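Local coordinates for inositol monophosphatase family protein (Staphylococcus aureus, PDB 5I3S) that probably hydrolyses the phosphate ester of inositol monophosphates or related sugar phosphates, as a member of the FIG superfamily of phosphatases, at residues A2-A7 and A112-D117; L89-V92 and N97-I100; L123-A126 and A132-G135; G182-E187 and E197-P202; V189-G194 and I239-R244. All coordinates share one frame; numbering follows the deposited sequence.

Contact 1 of 5, residues A2-A7 and A112-D117; sequences ALYGFA and AGFVYD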
# COMPACT_ATOMS: atom_id res chain seq x y z
N ALA A 2 -15.61 -31.14 -3.20
CA ALA A 2 -14.76 -31.66 -4.27
C ALA A 2 -14.27 -30.54 -5.16
O ALA A 2 -13.07 -30.36 -5.33
CB ALA A 2 -15.50 -32.71 -5.09
N LEU A 3 -15.22 -29.80 -5.73
CA LEU A 3 -14.97 -28.68 -6.64
C LEU A 3 -14.15 -27.54 -5.97
O LEU A 3 -13.28 -26.97 -6.59
CB LEU A 3 -16.30 -28.17 -7.22
CG LEU A 3 -16.45 -26.77 -7.81
CD1 LEU A 3 -15.69 -26.61 -9.09
CD2 LEU A 3 -17.92 -26.47 -8.03
N TYR A 4 -14.47 -27.22 -4.71
CA TYR A 4 -13.69 -26.32 -3.88
C TYR A 4 -12.22 -26.71 -3.81
O TYR A 4 -11.34 -25.86 -4.02
CB TYR A 4 -14.24 -26.34 -2.46
CG TYR A 4 -13.63 -25.33 -1.54
CD1 TYR A 4 -13.73 -23.97 -1.82
CD2 TYR A 4 -12.98 -25.72 -0.37
CE1 TYR A 4 -13.19 -23.02 -0.97
CE2 TYR A 4 -12.44 -24.77 0.48
CZ TYR A 4 -12.54 -23.42 0.17
OH TYR A 4 -12.02 -22.46 1.02
N GLY A 5 -11.97 -28.00 -3.50
CA GLY A 5 -10.64 -28.55 -3.40
C GLY A 5 -9.88 -28.47 -4.71
O GLY A 5 -8.72 -28.07 -4.72
N PHE A 6 -10.53 -28.87 -5.81
CA PHE A 6 -9.99 -28.69 -7.19
C PHE A 6 -9.62 -27.21 -7.46
O PHE A 6 -8.57 -26.94 -8.05
CB PHE A 6 -11.01 -29.24 -8.22
CG PHE A 6 -10.72 -28.88 -9.66
CD1 PHE A 6 -9.73 -29.54 -10.38
CD2 PHE A 6 -11.44 -27.93 -10.30
CE1 PHE A 6 -9.48 -29.23 -11.72
CE2 PHE A 6 -11.17 -27.58 -11.63
CZ PHE A 6 -10.19 -28.24 -12.34
N ALA A 7 -10.44 -26.27 -7.01
CA ALA A 7 -10.17 -24.87 -7.29
C ALA A 7 -8.94 -24.40 -6.53
O ALA A 7 -8.07 -23.76 -7.08
CB ALA A 7 -11.37 -24.01 -6.95
N ALA A 112 -17.89 -20.18 -3.98
CA ALA A 112 -16.57 -20.10 -3.37
C ALA A 112 -15.78 -18.93 -3.93
O ALA A 112 -16.01 -18.55 -5.07
CB ALA A 112 -15.82 -21.41 -3.62
N GLY A 113 -14.87 -18.38 -3.14
CA GLY A 113 -13.91 -17.38 -3.61
C GLY A 113 -12.45 -17.58 -3.15
O GLY A 113 -12.18 -18.11 -2.02
N PHE A 114 -11.52 -17.15 -4.02
CA PHE A 114 -10.09 -17.34 -3.85
C PHE A 114 -9.31 -16.12 -4.31
O PHE A 114 -9.51 -15.71 -5.43
CB PHE A 114 -9.58 -18.56 -4.67
CG PHE A 114 -10.33 -19.85 -4.39
CD1 PHE A 114 -9.89 -20.74 -3.43
CD2 PHE A 114 -11.49 -20.18 -5.11
CE1 PHE A 114 -10.57 -21.94 -3.19
CE2 PHE A 114 -12.18 -21.36 -4.88
CZ PHE A 114 -11.72 -22.25 -3.91
N VAL A 115 -8.45 -15.54 -3.44
CA VAL A 115 -7.45 -14.56 -3.89
C VAL A 115 -6.05 -14.98 -3.39
O VAL A 115 -5.81 -15.10 -2.19
CB VAL A 115 -7.82 -13.05 -3.71
CG1 VAL A 115 -9.27 -12.80 -3.34
CG2 VAL A 115 -6.97 -12.30 -2.78
N TYR A 116 -5.17 -15.28 -4.35
CA TYR A 116 -3.88 -15.90 -4.07
C TYR A 116 -2.81 -14.90 -4.25
O TYR A 116 -2.59 -14.45 -5.37
CB TYR A 116 -3.62 -17.11 -4.98
CG TYR A 116 -2.34 -17.89 -4.67
CD1 TYR A 116 -1.87 -18.04 -3.36
CD2 TYR A 116 -1.62 -18.53 -5.68
CE1 TYR A 116 -0.71 -18.77 -3.08
CE2 TYR A 116 -0.47 -19.26 -5.40
CZ TYR A 116 -0.02 -19.36 -4.08
OH TYR A 116 1.12 -20.05 -3.79
N ASP A 117 -2.18 -14.49 -3.15
CA ASP A 117 -1.09 -13.51 -3.19
C ASP A 117 0.14 -14.35 -3.57
O ASP A 117 0.75 -14.98 -2.73
CB ASP A 117 -0.92 -12.76 -1.84
CG ASP A 117 0.20 -11.72 -1.85
OD1 ASP A 117 1.16 -11.85 -2.68
OD2 ASP A 117 0.14 -10.78 -1.03
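Tyr4 on the first turns of helix 2-24 and Phe114 on strand 109-117 form the dense part of this contact. Their rings meet through few atoms: CD1 of Tyr4 lies 3.4 Å from CZ of Phe114, and the neighbouring CE1 of Tyr4 also touches CZ. The planes are inclined by 32° and the centroids are 5.2 Å apart, an oblique aromatic pair. Two alanines complete the tight patch. Ala7, one turn further along the helix, sets its CB 3.5 Å from CE2 of Phe114, while Ala112 brings its CB to the edge of the Tyr4 ring, 3.8 Å from CD1. The helical segment and the strand segment run nearly the same way, their axes 12° apart and 9.8 Å from each other at closest approach. This is helix-on-sheet packing as found in the layered sandwich of the inositol monophosphatase family: helix 2-24 covers one face of the seven-stranded sheet, and Val115, next to Phe114, faces helix 184-193 on the other. Away from the strand the contact gives way to solvent. Ala2 and Gly5 are exposed, and Phe6 turns to another partner, meeting the ring of Tyr57 edge-to-face. Tyr4 itself spans the two regimes. A chi1 of -173° places CG opposite the backbone N and carries the ring over the strand from a partly exposed position, and its OH ends in a hydrogen bond to ND1 of His125 on strand 122-127.

Contact 2 of 5, residues L89-V92 and N97-I100; sequences LNFV and NFAI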
# COMPACT_ATOMS: atom_id res chain seq x y z
N LEU A 89 -0.01 -3.58 -12.94
CA LEU A 89 1.03 -2.62 -12.68
C LEU A 89 1.91 -2.99 -11.50
O LEU A 89 3.13 -2.77 -11.56
CB LEU A 89 0.48 -1.20 -12.45
CG LEU A 89 0.04 -0.39 -13.66
CD1 LEU A 89 -0.47 0.99 -13.25
CD2 LEU A 89 1.17 -0.29 -14.69
N ASN A 90 1.33 -3.49 -10.40
CA ASN A 90 2.17 -4.03 -9.31
C ASN A 90 3.15 -5.11 -9.86
O ASN A 90 4.34 -5.04 -9.63
CB ASN A 90 1.32 -4.53 -8.10
CG ASN A 90 0.67 -3.37 -7.31
OD1 ASN A 90 0.94 -2.20 -7.55
ND2 ASN A 90 -0.18 -3.72 -6.37
N PHE A 91 2.63 -6.08 -10.59
CA PHE A 91 3.44 -7.05 -11.24
C PHE A 91 4.55 -6.41 -12.11
O PHE A 91 5.74 -6.78 -11.98
CB PHE A 91 2.55 -7.97 -12.08
CG PHE A 91 3.29 -9.04 -12.83
CD1 PHE A 91 3.18 -10.35 -12.45
CD2 PHE A 91 4.10 -8.71 -13.94
CE1 PHE A 91 3.84 -11.35 -13.16
CE2 PHE A 91 4.76 -9.70 -14.65
CZ PHE A 91 4.63 -11.02 -14.27
N VAL A 92 4.20 -5.48 -12.99
CA VAL A 92 5.22 -4.90 -13.87
C VAL A 92 6.28 -4.15 -13.07
O VAL A 92 7.46 -4.39 -13.27
CB VAL A 92 4.60 -3.99 -14.96
CG1 VAL A 92 5.66 -3.16 -15.72
CG2 VAL A 92 3.82 -4.85 -15.94
N ASN A 97 2.79 -8.07 -4.96
CA ASN A 97 1.56 -7.36 -4.65
C ASN A 97 0.50 -7.45 -5.71
O ASN A 97 -0.22 -6.48 -5.97
CB ASN A 97 1.87 -5.89 -4.25
CG ASN A 97 2.85 -5.83 -3.10
OD1 ASN A 97 2.78 -6.65 -2.17
ND2 ASN A 97 3.77 -4.93 -3.17
N PHE A 98 0.38 -8.67 -6.27
CA PHE A 98 -0.61 -8.97 -7.28
C PHE A 98 -1.20 -10.33 -6.97
O PHE A 98 -0.52 -11.18 -6.43
CB PHE A 98 -0.01 -9.01 -8.68
CG PHE A 98 1.10 -10.02 -8.84
CD1 PHE A 98 0.82 -11.36 -9.17
CD2 PHE A 98 2.40 -9.64 -8.68
CE1 PHE A 98 1.84 -12.30 -9.33
CE2 PHE A 98 3.44 -10.56 -8.84
CZ PHE A 98 3.16 -11.89 -9.16
N ALA A 99 -2.45 -10.54 -7.34
CA ALA A 99 -3.12 -11.80 -7.00
C ALA A 99 -3.75 -12.48 -8.22
O ALA A 99 -4.12 -11.82 -9.15
CB ALA A 99 -4.18 -11.55 -5.94
N ILE A 100 -3.84 -13.80 -8.19
CA ILE A 100 -4.83 -14.47 -9.02
C ILE A 100 -6.12 -14.52 -8.17
O ILE A 100 -6.04 -14.74 -6.94
CB ILE A 100 -4.44 -15.90 -9.40
CG1 ILE A 100 -3.01 -16.00 -9.92
CG2 ILE A 100 -5.44 -16.45 -10.43
CD1 ILE A 100 -2.44 -17.41 -9.85
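Asn90 and Phe91 of helix 88-94 hold the turn that leads into strand 99-106, through Asn97 and Phe98 respectively. The helix begins at the threonine of the Asp-Pro-Ile-Asp-Gly-Thr signature of the inositol monophosphatase family, whose aspartates bind the catalytic metals in relatives, so this is a short helix-to-strand connection packed beside the probable active site. In the first shell, ND2 of Asn90 donates to O of Asn97 over 2.8 Å, nearly straight at 164°. The acceptor lies close to the plane of the Asn90 amide, while the donor is tilted out of the Asn97 carbonyl plane. Beside this bond stands an edge-to-face aromatic pair: CD1 of Phe91 sits over the centre of the Phe98 ring, 3.6 Å from CE2, with the centroids 5.0 Å apart and the planes at 59°. Phe98 presents that face because its CG stands between the backbone N and the carbonyl carbon (chi1 59°). The next shell fixes both halves. ND2 of Asn90 also donates to O of Tyr181, and OD1 accepts from NH2 of Arg179 of the second subunit, so three bonds settle the rotation of one buried amide and tie it to the dimer. Met22 and Val38 pack against Phe91, whereas Ile18, Val118 and Met119 pack against Phe98. Asn97 takes up a left-handed backbone conformation, and its own amide, turned almost perpendicular to that of Asn90, hydrogen-bonds through ND2 to OE1 of Gln94.

Contact 3 of 5, residues L123-A126 and A132-G135; sequences LYHA and AYRG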
# COMPACT_ATOMS: atom_id res chain seq x y z
N LEU A 123 -2.89 -17.69 0.33
CA LEU A 123 -4.13 -17.91 -0.36
C LEU A 123 -5.20 -17.52 0.59
O LEU A 123 -5.31 -18.12 1.66
CB LEU A 123 -4.28 -19.38 -0.69
CG LEU A 123 -5.63 -19.80 -1.29
CD1 LEU A 123 -5.80 -19.21 -2.67
CD2 LEU A 123 -5.70 -21.30 -1.36
N TYR A 124 -6.00 -16.51 0.22
CA TYR A 124 -7.23 -16.23 0.96
C TYR A 124 -8.36 -17.00 0.28
O TYR A 124 -8.44 -17.06 -0.93
CB TYR A 124 -7.51 -14.72 1.04
CG TYR A 124 -6.30 -13.90 1.59
CD1 TYR A 124 -6.18 -13.61 2.94
CD2 TYR A 124 -5.32 -13.41 0.73
CE1 TYR A 124 -5.09 -12.89 3.45
CE2 TYR A 124 -4.25 -12.68 1.20
CZ TYR A 124 -4.13 -12.42 2.54
OH TYR A 124 -3.06 -11.72 3.00
N HIS A 125 -9.24 -17.58 1.08
CA HIS A 125 -10.26 -18.47 0.57
C HIS A 125 -11.42 -18.68 1.55
O HIS A 125 -11.31 -18.45 2.77
CB HIS A 125 -9.63 -19.81 0.09
CG HIS A 125 -8.99 -20.59 1.19
ND1 HIS A 125 -9.48 -21.79 1.65
CD2 HIS A 125 -7.89 -20.32 1.94
CE1 HIS A 125 -8.71 -22.22 2.64
NE2 HIS A 125 -7.74 -21.35 2.83
N ALA A 126 -12.55 -19.09 0.97
CA ALA A 126 -13.86 -19.12 1.66
C ALA A 126 -14.83 -19.90 0.79
O ALA A 126 -14.86 -19.72 -0.43
CB ALA A 126 -14.37 -17.71 1.85
N ALA A 132 -14.00 -17.92 6.33
CA ALA A 132 -12.96 -17.39 5.49
C ALA A 132 -11.63 -17.64 6.14
O ALA A 132 -11.49 -17.55 7.37
CB ALA A 132 -13.16 -15.89 5.27
N TYR A 133 -10.62 -17.86 5.29
CA TYR A 133 -9.32 -18.32 5.69
C TYR A 133 -8.21 -17.53 5.04
O TYR A 133 -8.33 -17.18 3.86
CB TYR A 133 -9.19 -19.82 5.34
CG TYR A 133 -10.03 -20.67 6.25
CD1 TYR A 133 -9.51 -21.15 7.48
CD2 TYR A 133 -11.37 -20.96 5.95
CE1 TYR A 133 -10.28 -21.91 8.35
CE2 TYR A 133 -12.14 -21.72 6.80
CZ TYR A 133 -11.59 -22.20 8.00
OH TYR A 133 -12.35 -22.94 8.86
N ARG A 134 -7.13 -17.29 5.82
CA ARG A 134 -5.79 -16.95 5.33
C ARG A 134 -4.89 -18.19 5.54
O ARG A 134 -4.54 -18.51 6.68
CB ARG A 134 -5.23 -15.74 6.11
CG ARG A 134 -3.73 -15.49 5.94
CD ARG A 134 -3.20 -14.47 6.92
NE ARG A 134 -2.04 -13.73 6.38
CZ ARG A 134 -0.77 -14.18 6.31
NH1 ARG A 134 -0.43 -15.40 6.73
NH2 ARG A 134 0.17 -13.37 5.84
N GLY A 135 -4.53 -18.89 4.48
CA GLY A 135 -3.96 -20.23 4.62
C GLY A 135 -4.86 -21.24 5.36
O GLY A 135 -5.98 -21.54 4.93
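His125 and Tyr133 form the antiparallel hydrogen-bonded pair at the middle of this two-stranded ladder, with His125 N giving to Tyr133 O at 3.0 Å and Tyr133 N to His125 O at 2.7 Å. A further rung, Gly135 N to Leu123 O, closes the end of the pairing; Gly135 has a positive phi, a conformation that favours glycine. The His125 imidazole then adds a side-chain rung. A chi1 of 63° swings the ring over the partner strand, and NE2 donates to Gly135 O over 2.7 Å at 169°, within both the ring plane and the carbonyl plane. One ring face receives CB of Tyr133 in a CH-pi contact, 3.6 Å from the centroid. The two strands, 122-127 and 132-134, make a beta hairpin toward one end of the seven-stranded sheet. On the His125 face lies helix 2-24, whose Tyr4 OH bonds to ND1; with NE2 used as a donor, ND1 probably accepts. The other face carries Tyr124 and Arg134, lying side by side and pointing the same way, CE1 of the tyrosine 3.8 Å from CG of the arginine. Ile215 and Leu186 cover Tyr124, while Arg134 runs outward to solvent.

Contact 4 of 5, residues G182-E187 and E197-P202; sequences GSAALE and EAYMTP. With PO4 (phosphate ion), chain E.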
# COMPACT_ATOMS: atom_id res chain seq x y z
N GLY A 182 -3.15 -0.92 -4.98
CA GLY A 182 -3.07 -1.12 -6.42
C GLY A 182 -3.55 -2.48 -6.89
O GLY A 182 -3.42 -2.77 -8.07
N SER A 183 -4.07 -3.32 -5.98
CA SER A 183 -4.72 -4.56 -6.35
C SER A 183 -6.10 -4.72 -5.73
O SER A 183 -6.22 -5.09 -4.57
CB SER A 183 -3.90 -5.75 -5.91
OG SER A 183 -4.67 -6.92 -6.11
N ALA A 184 -7.14 -4.54 -6.52
CA ALA A 184 -8.49 -4.51 -6.02
C ALA A 184 -8.87 -5.74 -5.21
O ALA A 184 -9.46 -5.61 -4.13
CB ALA A 184 -9.47 -4.26 -7.14
N ALA A 185 -8.49 -6.92 -5.71
CA ALA A 185 -8.80 -8.17 -5.01
C ALA A 185 -8.12 -8.25 -3.64
O ALA A 185 -8.76 -8.68 -2.63
CB ALA A 185 -8.39 -9.35 -5.87
N LEU A 186 -6.84 -7.84 -3.60
CA LEU A 186 -6.11 -7.73 -2.32
C LEU A 186 -6.62 -6.60 -1.42
O LEU A 186 -6.57 -6.71 -0.20
CB LEU A 186 -4.59 -7.64 -2.54
CG LEU A 186 -4.03 -8.98 -3.03
CD1 LEU A 186 -2.62 -8.80 -3.63
CD2 LEU A 186 -4.05 -10.03 -1.92
N GLU A 187 -7.12 -5.51 -1.99
CA GLU A 187 -7.74 -4.45 -1.16
C GLU A 187 -9.06 -4.89 -0.50
O GLU A 187 -9.35 -4.52 0.64
CB GLU A 187 -7.89 -3.14 -1.95
CG GLU A 187 -6.55 -2.41 -2.09
CD GLU A 187 -6.41 -1.59 -3.34
OE1 GLU A 187 -6.81 -2.04 -4.46
OE2 GLU A 187 -5.89 -0.49 -3.22
N GLU A 197 -10.61 -0.54 6.92
CA GLU A 197 -11.99 -0.55 7.35
C GLU A 197 -12.88 -0.36 6.18
O GLU A 197 -14.00 -0.86 6.20
CB GLU A 197 -12.30 0.51 8.43
CG GLU A 197 -11.85 0.15 9.85
CD GLU A 197 -10.39 0.40 10.17
OE1 GLU A 197 -9.62 0.98 9.37
OE2 GLU A 197 -9.99 0.05 11.28
N ALA A 198 -12.42 0.32 5.14
CA ALA A 198 -13.14 0.33 3.89
C ALA A 198 -12.25 0.59 2.67
O ALA A 198 -11.14 1.09 2.80
CB ALA A 198 -14.24 1.38 3.93
N TYR A 199 -12.80 0.25 1.51
CA TYR A 199 -12.18 0.40 0.22
C TYR A 199 -13.27 0.85 -0.79
O TYR A 199 -14.42 0.39 -0.74
CB TYR A 199 -11.57 -0.93 -0.22
CG TYR A 199 -11.12 -0.94 -1.65
CD1 TYR A 199 -10.11 -0.07 -2.08
CD2 TYR A 199 -11.69 -1.80 -2.58
CE1 TYR A 199 -9.68 -0.05 -3.40
CE2 TYR A 199 -11.29 -1.79 -3.92
CZ TYR A 199 -10.25 -0.92 -4.32
OH TYR A 199 -9.86 -0.84 -5.66
N MET A 200 -12.89 1.69 -1.75
CA MET A 200 -13.81 2.14 -2.74
C MET A 200 -13.07 2.47 -4.05
O MET A 200 -11.84 2.80 -4.08
CB MET A 200 -14.63 3.34 -2.19
CG MET A 200 -13.78 4.56 -1.85
SD MET A 200 -14.34 5.58 -0.47
CE MET A 200 -13.93 4.52 0.89
N THR A 201 -13.83 2.34 -5.14
CA THR A 201 -13.37 2.73 -6.46
C THR A 201 -14.62 2.91 -7.32
O THR A 201 -15.60 2.20 -7.10
CB THR A 201 -12.43 1.69 -7.13
OG1 THR A 201 -12.20 2.02 -8.52
CG2 THR A 201 -13.01 0.25 -7.09
N PRO A 202 -14.56 3.82 -8.30
CA PRO A 202 -15.70 4.00 -9.22
C PRO A 202 -15.87 2.91 -10.25
O PRO A 202 -16.91 2.88 -10.88
CB PRO A 202 -15.35 5.29 -9.97
CG PRO A 202 -13.83 5.44 -9.77
CD PRO A 202 -13.55 4.88 -8.44
P PO4 E . -6.61 0.79 -6.49
O1 PO4 E . -6.28 -0.69 -6.49
O2 PO4 E . -6.05 1.44 -7.70
O3 PO4 E . -5.99 1.36 -5.22
O4 PO4 E . -8.11 0.94 -6.40
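Glu187 lies across the ring of Tyr199, with its CB over the centre of one face in a CH-pi contact, 3.7 Å from the centroid and 8° off the normal. Beyond CG the glutamate chain is extended and continues past the CE1 side of the ring, so that its carboxylate, inclined 30° to the ring plane, comes out beside the phenol oxygen. Ala184, one turn earlier, adds its CB 3.7 Å from Tyr199 OH. Both polar ends converge on a bound phosphate ion, probably from the crystallisation liquor. Tyr199 OH donates to phosphate O4 over 2.6 Å, with O4 near the ring plane at its edge, while OE1 of Glu187 is 2.5 Å from phosphate O1. The same anion faces the start of helix 184-193, where Ser183 N is 3.5 Å from O1, a position in which the helix end would probably favour negative charge. In relatives the Gly-Ser-Ala or Gly-Thr-Ala sequence at this helix start contacts the inositol, so the site is consistent with the substrate pocket. Second-shell bonds position the carboxylate: OE2 of Glu187 accepts from Tyr181 N and, weakly, from Gly182 N. Ser183 is the N-cap, its OG accepting a weak bond from Leu186 N and also hydrogen-bonding to Asp86 O, while the Ala185 amide reaches OD2 of the same aspartate.

Contact 5 of 5, residues V189-G194 and I239-R244; sequences VSVATG and ILVGNR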
# COMPACT_ATOMS: atom_id res chain seq x y z
N VAL A 189 -9.77 -8.10 0.16
CA VAL A 189 -9.25 -8.94 1.25
C VAL A 189 -8.68 -8.14 2.45
O VAL A 189 -8.89 -8.57 3.59
CB VAL A 189 -8.19 -9.92 0.73
CG1 VAL A 189 -7.38 -10.54 1.86
CG2 VAL A 189 -8.86 -10.98 -0.10
N SER A 190 -7.99 -7.01 2.23
CA SER A 190 -7.59 -6.15 3.35
C SER A 190 -8.78 -5.69 4.17
O SER A 190 -8.66 -5.50 5.38
CB SER A 190 -6.87 -4.91 2.87
OG SER A 190 -5.68 -5.24 2.20
N VAL A 191 -9.94 -5.50 3.54
CA VAL A 191 -11.14 -5.26 4.36
C VAL A 191 -11.53 -6.53 5.14
O VAL A 191 -11.80 -6.48 6.34
CB VAL A 191 -12.29 -4.64 3.55
CG1 VAL A 191 -13.47 -4.23 4.46
CG2 VAL A 191 -11.81 -3.37 2.86
N ALA A 192 -11.56 -7.67 4.47
CA ALA A 192 -11.88 -8.90 5.15
C ALA A 192 -10.96 -9.21 6.34
O ALA A 192 -11.45 -9.75 7.32
CB ALA A 192 -11.90 -10.08 4.20
N THR A 193 -9.66 -8.89 6.25
CA THR A 193 -8.72 -9.14 7.35
C THR A 193 -8.69 -8.05 8.39
O THR A 193 -8.03 -8.22 9.40
CB THR A 193 -7.25 -9.31 6.85
OG1 THR A 193 -6.83 -8.14 6.13
CG2 THR A 193 -7.11 -10.55 5.93
N GLY A 194 -9.35 -6.92 8.16
CA GLY A 194 -9.30 -5.80 9.09
C GLY A 194 -8.14 -4.85 8.91
O GLY A 194 -8.01 -3.92 9.70
N ILE A 239 -17.83 0.40 -6.51
CA ILE A 239 -17.53 -0.52 -5.39
C ILE A 239 -17.35 0.29 -4.12
O ILE A 239 -16.58 1.25 -4.10
CB ILE A 239 -16.17 -1.27 -5.61
CG1 ILE A 239 -16.18 -2.09 -6.87
CG2 ILE A 239 -15.83 -2.20 -4.42
CD1 ILE A 239 -17.02 -3.36 -6.81
N LEU A 240 -18.09 -0.08 -3.09
CA LEU A 240 -17.84 0.34 -1.69
C LEU A 240 -17.96 -0.91 -0.80
O LEU A 240 -18.98 -1.58 -0.82
CB LEU A 240 -18.85 1.38 -1.26
CG LEU A 240 -18.84 1.79 0.20
CD1 LEU A 240 -17.57 2.57 0.45
CD2 LEU A 240 -20.08 2.59 0.67
N VAL A 241 -16.91 -1.22 -0.06
CA VAL A 241 -16.86 -2.37 0.84
C VAL A 241 -16.28 -1.93 2.16
O VAL A 241 -15.46 -0.98 2.24
CB VAL A 241 -16.07 -3.57 0.31
CG1 VAL A 241 -16.66 -4.05 -1.01
CG2 VAL A 241 -14.60 -3.28 0.14
N GLY A 242 -16.73 -2.59 3.21
CA GLY A 242 -16.34 -2.19 4.53
C GLY A 242 -16.97 -3.05 5.62
O GLY A 242 -17.78 -3.93 5.34
N ASN A 243 -16.61 -2.76 6.85
CA ASN A 243 -17.37 -3.25 7.98
C ASN A 243 -18.76 -2.60 7.93
O ASN A 243 -18.93 -1.52 7.36
CB ASN A 243 -16.62 -3.06 9.32
CG ASN A 243 -16.50 -1.61 9.80
OD1 ASN A 243 -17.48 -0.95 10.16
ND2 ASN A 243 -15.27 -1.14 9.93
N ARG A 244 -19.76 -3.32 8.42
CA ARG A 244 -21.16 -2.90 8.41
C ARG A 244 -21.35 -1.49 8.79
O ARG A 244 -21.88 -0.69 8.02
CB ARG A 244 -22.00 -3.80 9.30
CG ARG A 244 -22.36 -5.06 8.55
CD ARG A 244 -22.89 -6.22 9.38
NE ARG A 244 -23.06 -7.32 8.43
CZ ARG A 244 -24.05 -7.44 7.54
NH1 ARG A 244 -25.06 -6.57 7.50
NH2 ARG A 244 -24.05 -8.46 6.68
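Val191 rests its CG1 methyl on one face of the flat peptide strip at Gly242. Both backbone torsions of this glycine are close to 180°, so the peptide groups before and after it are almost coplanar, and the methyl stands above them 3.5 Å from Gly242 CA and 3.9 Å from Gly242 N. Within the sheet the strip is held by its neighbours: Val241 makes backbone hydrogen bonds with Tyr199 and Gly242 with Gln222, on the strands that flank 237-242. The CB of Tyr199, on the neighbouring strand, reaches both valines. The second meeting point is methyl to methyl, CG2 of Val191 against CG2 of Val241 at 3.9 Å. Val191 can use both branches because CG1 is anti to the backbone N (chi1 -173°), which sends one methyl toward the glycine and the other toward the valine. No hydrogen bond crosses between the segments, and polar bonding appears at the segment ends. Gly194 closes the helix in a Schellman motif, its N bonding to Val191 O at 3.1 Å. At the other end Asn243 is the N-cap of helix 244-255, with OD1 accepting from Leu246 N and ND2 bonded to OG of Ser145. Since helix 184-193 meets strands 109-117 and 122-127 through Leu186 and Val189, and the five-stranded sheet through Val191, it belongs to the central helical layer of the alpha-beta-alpha-beta-alpha sandwich characteristic of the inositol monophosphatase fold.

Contacts 1, 2, 4 and 5 are buried, whereas contact 3 is partly open. Contacts 1, 2 and 3 all reach the seven-stranded sheet: contact 1 packs a helix on it, contact 2 fixes the approach to one strand, and contact 3 zips two strands together near its edge. Contacts 1 and 3 meet through Tyr4 and His125, their centres about 9 Å apart. Contacts 4 and 5 share helix 184-193 and join it to neighbouring strands of the second sheet, one by a CH-pi contact whose polar ends gather at a phosphate, the other by apolar packing. Val189 of this helix touches Val115 and Tyr124 of the seven-stranded sheet, placing it between the sheets. Contacts 2 and 4 touch the second subunit.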